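Local coordinates for protein biliverdin reductase (Synechocystis sp., PDB 5B3T) that probably reduces the heme-derived tetrapyrrole biliverdin using NAD(P)H as the electron donor, at residues G125-I133 and Y297-L308; H132-I143 and A184-F192. All coordinates share one frame; numbering follows the deposited sequence.

Contact 1 (G125-I133 and Y297-L308); sequences GKLLHVEHI and YLTTGKPLYVDL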
loop_
_atom_site.group_PDB
_atom_site.type_symbol
_atom_site.label_atom_id
_atom_site.label_comp_id
_atom_site.label_asym_id
_atom_site.label_seq_id
_atom_site.Cartn_x
_atom_site.Cartn_y
_atom_site.Cartn_z
ATOM N N GLY A 125 -17.305 15.620 6.550
ATOM C CA GLY A 125 -16.382 16.699 6.238
ATOM C C GLY A 125 -14.985 16.462 6.766
ATOM O O GLY A 125 -14.343 17.395 7.267
ATOM N N LYS A 126 -14.499 15.226 6.674
ATOM C CA LYS A 126 -13.185 14.857 7.172
ATOM C C LYS A 126 -12.341 14.289 6.038
ATOM O O LYS A 126 -12.865 13.734 5.068
ATOM C CB LYS A 126 -13.286 13.827 8.305
ATOM C CG LYS A 126 -13.956 14.347 9.565
ATOM C CD LYS A 126 -13.041 15.283 10.339
ATOM C CE LYS A 126 -13.821 16.065 11.385
ATOM N NZ LYS A 126 -12.930 16.798 12.325
ATOM N N LEU A 127 -11.027 14.432 6.179
ATOM C CA LEU A 127 -10.099 13.912 5.187
ATOM C C LEU A 127 -10.087 12.389 5.198
ATOM O O LEU A 127 -10.059 11.756 6.257
ATOM C CB LEU A 127 -8.690 14.443 5.458
ATOM C CG LEU A 127 -7.549 13.919 4.582
ATOM C CD1 LEU A 127 -7.741 14.343 3.133
ATOM C CD2 LEU A 127 -6.195 14.382 5.116
ATOM N N LEU A 128 -10.121 11.801 4.004
ATOM C CA LEU A 128 -9.832 10.383 3.809
ATOM C C LEU A 128 -8.791 10.300 2.703
ATOM O O LEU A 128 -9.116 10.483 1.525
ATOM C CB LEU A 128 -11.084 9.583 3.449
ATOM C CG LEU A 128 -10.837 8.103 3.132
ATOM C CD1 LEU A 128 -10.296 7.367 4.349
ATOM C CD2 LEU A 128 -12.107 7.439 2.629
ATOM N N HIS A 129 -7.544 10.043 3.086
ATOM C CA HIS A 129 -6.407 10.100 2.180
ATOM C C HIS A 129 -5.665 8.774 2.224
ATOM O O HIS A 129 -5.342 8.275 3.308
ATOM C CB HIS A 129 -5.478 11.256 2.563
ATOM C CG HIS A 129 -4.230 11.334 1.742
ATOM N ND1 HIS A 129 -4.241 11.594 0.389
ATOM C CD2 HIS A 129 -2.928 11.201 2.090
ATOM C CE1 HIS A 129 -2.998 11.612 -0.062
ATOM N NE2 HIS A 129 -2.183 11.376 0.951
ATOM N N VAL A 130 -5.400 8.203 1.051
ATOM C CA VAL A 130 -4.726 6.916 0.936
ATOM C C VAL A 130 -3.571 7.057 -0.045
ATOM O O VAL A 130 -3.746 7.595 -1.145
ATOM C CB VAL A 130 -5.684 5.803 0.468
ATOM C CG1 VAL A 130 -4.946 4.469 0.371
ATOM C CG2 VAL A 130 -6.877 5.692 1.399
ATOM N N GLU A 131 -2.397 6.577 0.352
ATOM C CA GLU A 131 -1.270 6.427 -0.554
ATOM C C GLU A 131 -0.703 5.022 -0.420
ATOM O O GLU A 131 -1.023 4.279 0.513
ATOM C CB GLU A 131 -0.175 7.472 -0.292
ATOM C CG GLU A 131 -0.086 8.565 -1.358
ATOM C CD GLU A 131 0.295 8.044 -2.744
ATOM O OE1 GLU A 131 0.636 6.850 -2.886
ATOM O OE2 GLU A 131 0.256 8.843 -3.704
ATOM N N HIS A 132 0.150 4.662 -1.376
ATOM C CA HIS A 132 0.786 3.344 -1.420
ATOM C C HIS A 132 2.261 3.586 -1.733
ATOM O O HIS A 132 2.674 3.554 -2.895
ATOM C CB HIS A 132 0.117 2.449 -2.454
ATOM C CG HIS A 132 0.450 0.997 -2.309
ATOM N ND1 HIS A 132 0.101 0.057 -3.253
ATOM C CD2 HIS A 132 1.096 0.324 -1.327
ATOM C CE1 HIS A 132 0.518 -1.133 -2.860
ATOM N NE2 HIS A 132 1.125 -0.999 -1.695
ATOM N N ILE A 133 3.049 3.835 -0.684
ATOM C CA ILE A 133 4.433 4.265 -0.821
ATOM C C ILE A 133 5.408 3.233 -0.272
ATOM O O ILE A 133 6.510 3.069 -0.807
ATOM C CB ILE A 133 4.649 5.634 -0.136
ATOM C CG1 ILE A 133 3.745 6.692 -0.767
ATOM C CG2 ILE A 133 6.108 6.070 -0.222
ATOM C CD1 ILE A 133 3.713 8.006 -0.014
ATOM N N TYR A 297 -3.067 20.661 3.624
ATOM C CA TYR A 297 -4.517 20.622 3.461
ATOM C C TYR A 297 -5.230 20.927 4.772
ATOM O O TYR A 297 -6.186 21.709 4.805
ATOM C CB TYR A 297 -4.970 19.262 2.916
ATOM C CG TYR A 297 -6.468 19.128 2.914
ATOM C CD1 TYR A 297 -7.236 19.807 1.978
ATOM C CD2 TYR A 297 -7.117 18.346 3.865
ATOM C CE1 TYR A 297 -8.606 19.699 1.977
ATOM C CE2 TYR A 297 -8.485 18.236 3.869
ATOM C CZ TYR A 297 -9.224 18.913 2.923
ATOM O OH TYR A 297 -10.589 18.804 2.923
ATOM N N LEU A 298 -4.775 20.320 5.868
ATOM C CA LEU A 298 -5.483 20.468 7.139
ATOM C C LEU A 298 -5.351 21.870 7.724
ATOM O O LEU A 298 -6.258 22.331 8.427
ATOM C CB LEU A 298 -4.987 19.422 8.142
ATOM C CG LEU A 298 -5.238 17.969 7.743
ATOM C CD1 LEU A 298 -4.617 17.005 8.743
ATOM C CD2 LEU A 298 -6.730 17.706 7.597
ATOM N N THR A 299 -4.250 22.562 7.450
ATOM C CA THR A 299 -4.004 23.867 8.053
ATOM C C THR A 299 -4.369 25.041 7.153
ATOM O O THR A 299 -4.727 26.108 7.667
ATOM C CB THR A 299 -2.533 24.004 8.474
ATOM O OG1 THR A 299 -1.686 23.802 7.340
ATOM C CG2 THR A 299 -2.195 22.982 9.550
ATOM N N THR A 300 -4.287 24.887 5.831
ATOM C CA THR A 300 -4.635 25.969 4.919
ATOM C C THR A 300 -5.719 25.601 3.917
ATOM O O THR A 300 -6.150 26.474 3.154
ATOM C CB THR A 300 -3.398 26.453 4.143
ATOM O OG1 THR A 300 -3.045 25.481 3.151
ATOM C CG2 THR A 300 -2.223 26.668 5.085
ATOM N N GLY A 301 -6.168 24.350 3.885
ATOM C CA GLY A 301 -7.178 23.964 2.925
ATOM C C GLY A 301 -6.685 23.757 1.515
ATOM O O GLY A 301 -7.500 23.485 0.626
ATOM N N LYS A 302 -5.382 23.878 1.276
ATOM C CA LYS A 302 -4.860 23.645 -0.062
ATOM C C LYS A 302 -5.120 22.196 -0.471
ATOM O O LYS A 302 -4.669 21.273 0.222
ATOM C CB LYS A 302 -3.363 23.944 -0.156
ATOM C CG LYS A 302 -2.761 23.430 -1.466
ATOM C CD LYS A 302 -1.246 23.347 -1.430
ATOM C CE LYS A 302 -0.653 24.612 -0.840
ATOM N NZ LYS A 302 0.827 24.512 -0.744
ATOM N N PRO A 303 -5.820 21.954 -1.576
ATOM C CA PRO A 303 -6.217 20.582 -1.915
ATOM C C PRO A 303 -5.036 19.689 -2.254
ATOM O O PRO A 303 -4.017 20.122 -2.798
ATOM C CB PRO A 303 -7.130 20.761 -3.135
ATOM C CG PRO A 303 -6.862 22.140 -3.637
ATOM C CD PRO A 303 -6.434 22.951 -2.467
ATOM N N LEU A 304 -5.195 18.413 -1.915
ATOM C CA LEU A 304 -4.181 17.416 -2.220
ATOM C C LEU A 304 -4.192 17.073 -3.706
ATOM O O LEU A 304 -5.241 17.066 -4.356
ATOM C CB LEU A 304 -4.420 16.153 -1.393
ATOM C CG LEU A 304 -4.337 16.304 0.126
ATOM C CD1 LEU A 304 -5.036 15.144 0.802
ATOM C CD2 LEU A 304 -2.888 16.387 0.579
ATOM N N TYR A 305 -3.004 16.786 -4.243
ATOM C CA TYR A 305 -2.912 16.341 -5.631
ATOM C C TYR A 305 -3.452 14.925 -5.787
ATOM O O TYR A 305 -4.108 14.609 -6.787
ATOM C CB TYR A 305 -1.462 16.428 -6.117
ATOM C CG TYR A 305 -1.233 15.849 -7.496
ATOM C CD1 TYR A 305 -1.558 16.572 -8.640
ATOM C CD2 TYR A 305 -0.684 14.579 -7.654
ATOM C CE1 TYR A 305 -1.347 16.046 -9.900
ATOM C CE2 TYR A 305 -0.471 14.046 -8.908
ATOM C CZ TYR A 305 -0.804 14.782 -10.027
ATOM O OH TYR A 305 -0.592 14.254 -11.275
ATOM N N VAL A 306 -3.185 14.056 -4.810
ATOM C CA VAL A 306 -3.743 12.711 -4.820
ATOM C C VAL A 306 -5.224 12.773 -4.478
ATOM O O VAL A 306 -5.639 13.482 -3.551
ATOM C CB VAL A 306 -2.986 11.813 -3.827
ATOM C CG1 VAL A 306 -3.648 10.448 -3.726
ATOM C CG2 VAL A 306 -1.526 11.677 -4.234
ATOM N N ASP A 307 -6.035 12.037 -5.231
ATOM C CA ASP A 307 -7.429 11.826 -4.876
ATOM C C ASP A 307 -7.662 10.336 -4.659
ATOM O O ASP A 307 -6.855 9.492 -5.058
ATOM C CB ASP A 307 -8.380 12.390 -5.943
ATOM C CG ASP A 307 -8.609 11.437 -7.102
ATOM O OD1 ASP A 307 -7.638 10.821 -7.591
ATOM O OD2 ASP A 307 -9.775 11.309 -7.530
ATOM N N LEU A 308 -8.788 10.022 -4.016
ATOM C CA LEU A 308 -9.076 8.649 -3.615
ATOM C C LEU A 308 -9.290 7.717 -4.803
ATOM O O LEU A 308 -9.264 6.495 -4.625
ATOM C CB LEU A 308 -10.310 8.626 -2.713
ATOM C CG LEU A 308 -10.477 7.422 -1.787
ATOM C CD1 LEU A 308 -9.334 7.361 -0.787
ATOM C CD2 LEU A 308 -11.817 7.483 -1.076
HETATM O O HOH W 1 -5.691 7.284 -3.937
#
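Apolar packing joins strand 128-131, an edge strand of the parallel Rossmann sheet, to the end of helix 283-300 and the loop that follows it. L127 starts the row: its CD1 branch reaches L304 CD1 at 3.7 Å and also lies against CE2 of the Y297 ring, while its CD2 branch touches L298. Its CG stands anti to the backbone N (chi1 175°), which carries both methyls toward the helix end. Further along, H129 and V306 cross at about a right angle, with V306 CB at the imidazole edge, 3.8 Å from H129 CE1. L304 CD1 approaches the same ring obliquely, and D290 of helix 283-300 is hydrogen-bonded to NE2, so a flat side chain with a polar tip suits this place. Were this histidine an alanine, a gap would probably open beside L304 and V306, and the D290 carboxylate would lose its imidazole partner. On the strand's alternate residues, L308 spreads its two methyls, CD2 to L128 CD2 and CD1 to V130 CG2, each at 3.7 Å. E131 bends at chi2 and bonds through OE1 to the backbone N of H132 at 2.7 Å, while OE2 rests against V306 CG2. V130 also lies close to Y105, an NADP(+)-binding residue. Such packing of an edge strand against C-terminal segments of the chain fits the two-domain build of Gfo/Idh/MocA oxidoreductases, where the chain returns to the Rossmann domain.

Contact 2 (H132-I143 and A184-F192); sequences HIELLGGVHQAI and AALSRISRF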
loop_
_atom_site.group_PDB
_atom_site.type_symbol
_atom_site.label_atom_id
_atom_site.label_comp_id
_atom_site.label_asym_id
_atom_site.label_seq_id
_atom_site.Cartn_x
_atom_site.Cartn_y
_atom_site.Cartn_z
ATOM N N HIS A 132 0.150 4.662 -1.376
ATOM C CA HIS A 132 0.786 3.344 -1.420
ATOM C C HIS A 132 2.261 3.586 -1.733
ATOM O O HIS A 132 2.674 3.554 -2.895
ATOM C CB HIS A 132 0.117 2.449 -2.454
ATOM C CG HIS A 132 0.450 0.997 -2.309
ATOM N ND1 HIS A 132 0.101 0.057 -3.253
ATOM C CD2 HIS A 132 1.096 0.324 -1.327
ATOM C CE1 HIS A 132 0.518 -1.133 -2.860
ATOM N NE2 HIS A 132 1.125 -0.999 -1.695
ATOM N N ILE A 133 3.049 3.835 -0.684
ATOM C CA ILE A 133 4.433 4.265 -0.821
ATOM C C ILE A 133 5.408 3.233 -0.272
ATOM O O ILE A 133 6.510 3.069 -0.807
ATOM C CB ILE A 133 4.649 5.634 -0.136
ATOM C CG1 ILE A 133 3.745 6.692 -0.767
ATOM C CG2 ILE A 133 6.108 6.070 -0.222
ATOM C CD1 ILE A 133 3.713 8.006 -0.014
ATOM N N GLU A 134 5.021 2.515 0.787
ATOM C CA GLU A 134 5.945 1.595 1.443
ATOM C C GLU A 134 6.430 0.511 0.485
ATOM O O GLU A 134 7.611 0.145 0.498
ATOM C CB GLU A 134 5.278 0.975 2.672
ATOM C CG GLU A 134 6.210 0.150 3.545
ATOM C CD GLU A 134 6.349 -1.282 3.071
ATOM O OE1 GLU A 134 5.402 -1.791 2.436
ATOM O OE2 GLU A 134 7.409 -1.894 3.326
ATOM N N LEU A 135 5.537 -0.011 -0.350
ATOM C CA LEU A 135 5.896 -1.044 -1.320
ATOM C C LEU A 135 6.378 -0.371 -2.601
ATOM O O LEU A 135 5.577 0.120 -3.401
ATOM C CB LEU A 135 4.713 -1.967 -1.591
ATOM C CG LEU A 135 4.958 -3.073 -2.623
ATOM C CD1 LEU A 135 6.015 -4.051 -2.126
ATOM C CD2 LEU A 135 3.660 -3.797 -2.970
ATOM N N LEU A 136 7.700 -0.339 -2.787
ATOM C CA LEU A 136 8.321 0.075 -4.046
ATOM C C LEU A 136 7.917 1.489 -4.458
ATOM O O LEU A 136 7.816 1.792 -5.649
ATOM C CB LEU A 136 7.993 -0.919 -5.164
ATOM C CG LEU A 136 8.562 -2.327 -4.989
ATOM C CD1 LEU A 136 7.995 -3.261 -6.041
ATOM C CD2 LEU A 136 10.081 -2.300 -5.067
ATOM N N GLY A 137 7.688 2.366 -3.478
ATOM C CA GLY A 137 7.235 3.713 -3.794
ATOM C C GLY A 137 8.225 4.487 -4.642
ATOM O O GLY A 137 7.838 5.189 -5.579
ATOM N N GLY A 138 9.515 4.378 -4.321
ATOM C CA GLY A 138 10.523 5.022 -5.148
ATOM C C GLY A 138 10.558 4.463 -6.558
ATOM O O GLY A 138 10.665 5.214 -7.529
ATOM N N VAL A 139 10.453 3.138 -6.686
ATOM C CA VAL A 139 10.458 2.513 -8.007
ATOM C C VAL A 139 9.254 2.971 -8.824
ATOM O O VAL A 139 9.360 3.189 -10.036
ATOM C CB VAL A 139 10.506 0.978 -7.872
ATOM C CG1 VAL A 139 10.185 0.312 -9.203
ATOM C CG2 VAL A 139 11.875 0.537 -7.379
ATOM N N HIS A 140 8.093 3.133 -8.178
ATOM C CA HIS A 140 6.908 3.570 -8.912
ATOM C C HIS A 140 7.109 4.948 -9.529
ATOM O O HIS A 140 6.726 5.181 -10.682
ATOM C CB HIS A 140 5.676 3.591 -8.010
ATOM C CG HIS A 140 4.482 4.220 -8.659
ATOM N ND1 HIS A 140 3.704 3.557 -9.584
ATOM C CD2 HIS A 140 3.962 5.466 -8.554
ATOM C CE1 HIS A 140 2.742 4.359 -10.002
ATOM N NE2 HIS A 140 2.875 5.523 -9.393
ATOM N N GLN A 141 7.690 5.881 -8.774
ATOM C CA GLN A 141 7.937 7.208 -9.325
ATOM C C GLN A 141 8.985 7.160 -10.429
ATOM O O GLN A 141 8.891 7.902 -11.413
ATOM C CB GLN A 141 8.362 8.170 -8.215
ATOM C CG GLN A 141 7.281 8.444 -7.177
ATOM C CD GLN A 141 6.020 9.070 -7.766
ATOM O OE1 GLN A 141 6.032 9.612 -8.873
ATOM N NE2 GLN A 141 4.926 9.001 -7.017
ATOM N N ALA A 142 9.989 6.291 -10.285
ATOM C CA ALA A 142 10.982 6.130 -11.342
ATOM C C ALA A 142 10.346 5.587 -12.619
ATOM O O ALA A 142 10.705 6.006 -13.726
ATOM C CB ALA A 142 12.110 5.214 -10.867
ATOM N N ILE A 143 9.404 4.652 -12.484
ATOM C CA ILE A 143 8.683 4.146 -13.652
ATOM C C ILE A 143 7.878 5.265 -14.300
ATOM O O ILE A 143 7.908 5.452 -15.522
ATOM C CB ILE A 143 7.780 2.961 -13.262
ATOM C CG1 ILE A 143 8.617 1.779 -12.773
ATOM C CG2 ILE A 143 6.906 2.547 -14.434
ATOM C CD1 ILE A 143 7.800 0.545 -12.456
ATOM N N ALA A 184 -1.732 -5.949 -2.670
ATOM C CA ALA A 184 -0.695 -4.928 -2.773
ATOM C C ALA A 184 -0.081 -4.892 -4.168
ATOM O O ALA A 184 0.150 -3.812 -4.722
ATOM C CB ALA A 184 0.383 -5.165 -1.716
ATOM N N ALA A 185 0.190 -6.063 -4.750
ATOM C CA ALA A 185 0.799 -6.099 -6.075
ATOM C C ALA A 185 -0.132 -5.510 -7.127
ATOM O O ALA A 185 0.312 -4.778 -8.019
ATOM C CB ALA A 185 1.183 -7.535 -6.436
ATOM N N LEU A 186 -1.430 -5.813 -7.036
ATOM C CA LEU A 186 -2.380 -5.280 -8.005
ATOM C C LEU A 186 -2.547 -3.775 -7.860
ATOM O O LEU A 186 -2.872 -3.092 -8.838
ATOM C CB LEU A 186 -3.728 -5.980 -7.859
ATOM C CG LEU A 186 -3.726 -7.455 -8.253
ATOM C CD1 LEU A 186 -5.048 -8.089 -7.879
ATOM C CD2 LEU A 186 -3.434 -7.625 -9.737
ATOM N N SER A 187 -2.341 -3.243 -6.653
ATOM C CA SER A 187 -2.339 -1.795 -6.482
ATOM C C SER A 187 -1.205 -1.159 -7.272
ATOM O O SER A 187 -1.392 -0.117 -7.911
ATOM C CB SER A 187 -2.229 -1.440 -5.000
ATOM O OG SER A 187 -2.066 -0.043 -4.819
ATOM N N ARG A 188 -0.026 -1.782 -7.255
ATOM C CA ARG A 188 1.113 -1.251 -7.997
ATOM C C ARG A 188 0.837 -1.233 -9.495
ATOM O O ARG A 188 1.103 -0.237 -10.177
ATOM C CB ARG A 188 2.366 -2.074 -7.692
ATOM C CG ARG A 188 2.893 -1.915 -6.273
ATOM C CD ARG A 188 3.993 -0.859 -6.202
ATOM N NE ARG A 188 3.545 0.448 -6.678
ATOM C CZ ARG A 188 3.211 1.455 -5.878
ATOM N NH1 ARG A 188 3.294 1.311 -4.562
ATOM N NH2 ARG A 188 2.810 2.611 -6.390
ATOM N N ILE A 189 0.293 -2.331 -10.026
ATOM C CA ILE A 189 0.124 -2.450 -11.468
ATOM C C ILE A 189 -1.024 -1.590 -11.987
ATOM O O ILE A 189 -1.120 -1.358 -13.198
ATOM C CB ILE A 189 -0.085 -3.929 -11.852
ATOM C CG1 ILE A 189 0.316 -4.172 -13.308
ATOM C CG2 ILE A 189 -1.535 -4.346 -11.631
ATOM C CD1 ILE A 189 1.779 -3.900 -13.595
ATOM N N SER A 190 -1.891 -1.093 -11.106
ATOM C CA SER A 190 -3.113 -0.413 -11.514
ATOM C C SER A 190 -2.994 1.103 -11.519
ATOM O O SER A 190 -3.962 1.783 -11.872
ATOM C CB SER A 190 -4.271 -0.818 -10.598
ATOM O OG SER A 190 -4.156 -0.181 -9.336
ATOM N N ARG A 191 -1.842 1.654 -11.139
ATOM C CA ARG A 191 -1.692 3.095 -10.975
ATOM C C ARG A 191 -1.014 3.750 -12.173
ATOM O O ARG A 191 -0.393 4.810 -12.035
ATOM C CB ARG A 191 -0.944 3.396 -9.680
ATOM C CG ARG A 191 -1.748 2.981 -8.459
ATOM C CD ARG A 191 -0.937 2.995 -7.180
ATOM N NE ARG A 191 -1.724 2.485 -6.059
ATOM C CZ ARG A 191 -2.441 3.249 -5.241
ATOM N NH1 ARG A 191 -2.469 4.563 -5.414
ATOM N NH2 ARG A 191 -3.128 2.700 -4.249
ATOM N N PHE A 192 -1.139 3.141 -13.353
ATOM C CA PHE A 192 -0.737 3.756 -14.613
ATOM C C PHE A 192 -1.914 3.859 -15.585
ATOM O O PHE A 192 -1.703 3.907 -16.804
ATOM C CB PHE A 192 0.417 2.971 -15.247
ATOM C CG PHE A 192 1.563 2.688 -14.304
ATOM C CD1 PHE A 192 2.526 3.649 -14.036
ATOM C CD2 PHE A 192 1.668 1.451 -13.685
ATOM C CE1 PHE A 192 3.576 3.376 -13.171
ATOM C CE2 PHE A 192 2.712 1.177 -12.818
ATOM C CZ PHE A 192 3.665 2.140 -12.563
HETATM O O HOH W 2 2.874 4.831 -5.332
HETATM O O HOH W 3 3.489 0.815 -9.381
#
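R188 lays its guanidinium flat on the H132 imidazole, planes 28° apart, with NH1 over one ring face toward the rim. This contact ties the connection leaving the Rossmann sheet, and helix 137-146 after it, to helix 183-189 of the C-terminal alpha/beta domain. Bends at chi2 and chi3 fold R188 back, so that NH1 meets H132 O at 2.9 Å in an almost straight bond, the nitrogen standing above the carbonyl plane; a weak second bond from NH1 goes to L135 O. Arginine suits the place because one planar cation can serve two backbone carbonyls and still cover rings: NH2 sits over a face of H140, 3.2 Å from its CG. Water 2 links NH2 to H132 O as well.

At the edge of the H132 ring, ND1 and S187 OG share a hydrogen bond of 2.7 Å. The small hydroxyl is also gripped side-on by NE and NH2 of R191, the oxygen lying in the guanidinium plane, which probably fixes its rotation. R191 in turn has H132 CB over one face and makes a cation-pi contact with Y105, an NADP(+)-binding residue, so the cluster borders the cofactor site. Apolar groups close the two ends: L135 CD2 meets A184 CB, and I143 CG2 meets F192 CE1 at 3.7 Å, while the H140 and F192 rings lie obliquely at 38°. Between the helices, water 3 touches H140 ND1, donates to R188 O and accepts from R188 NE at 2.7 Å.

How the contacts relate
The two contacts follow one another through the join between domains, their centres 19 Å apart. Residues H132 and I133 belong to both, for strand 128-131 of contact 1 runs directly into the connection and helix 137-146 of contact 2. Along the chain, contact 2 is nested inside the loop that contact 1 closes: the chain leaves the Rossmann sheet, lays down the first strand of the eight-stranded mixed sheet, passes through 184-192, completes that sheet and returns through helix 283-300 to the edge strand. Contact 1 thus fastens the returning chain to the nucleotide-binding domain, and contact 2 fastens the outgoing one to the C-terminal domain. Y105, which binds NADP(+), adjoins both.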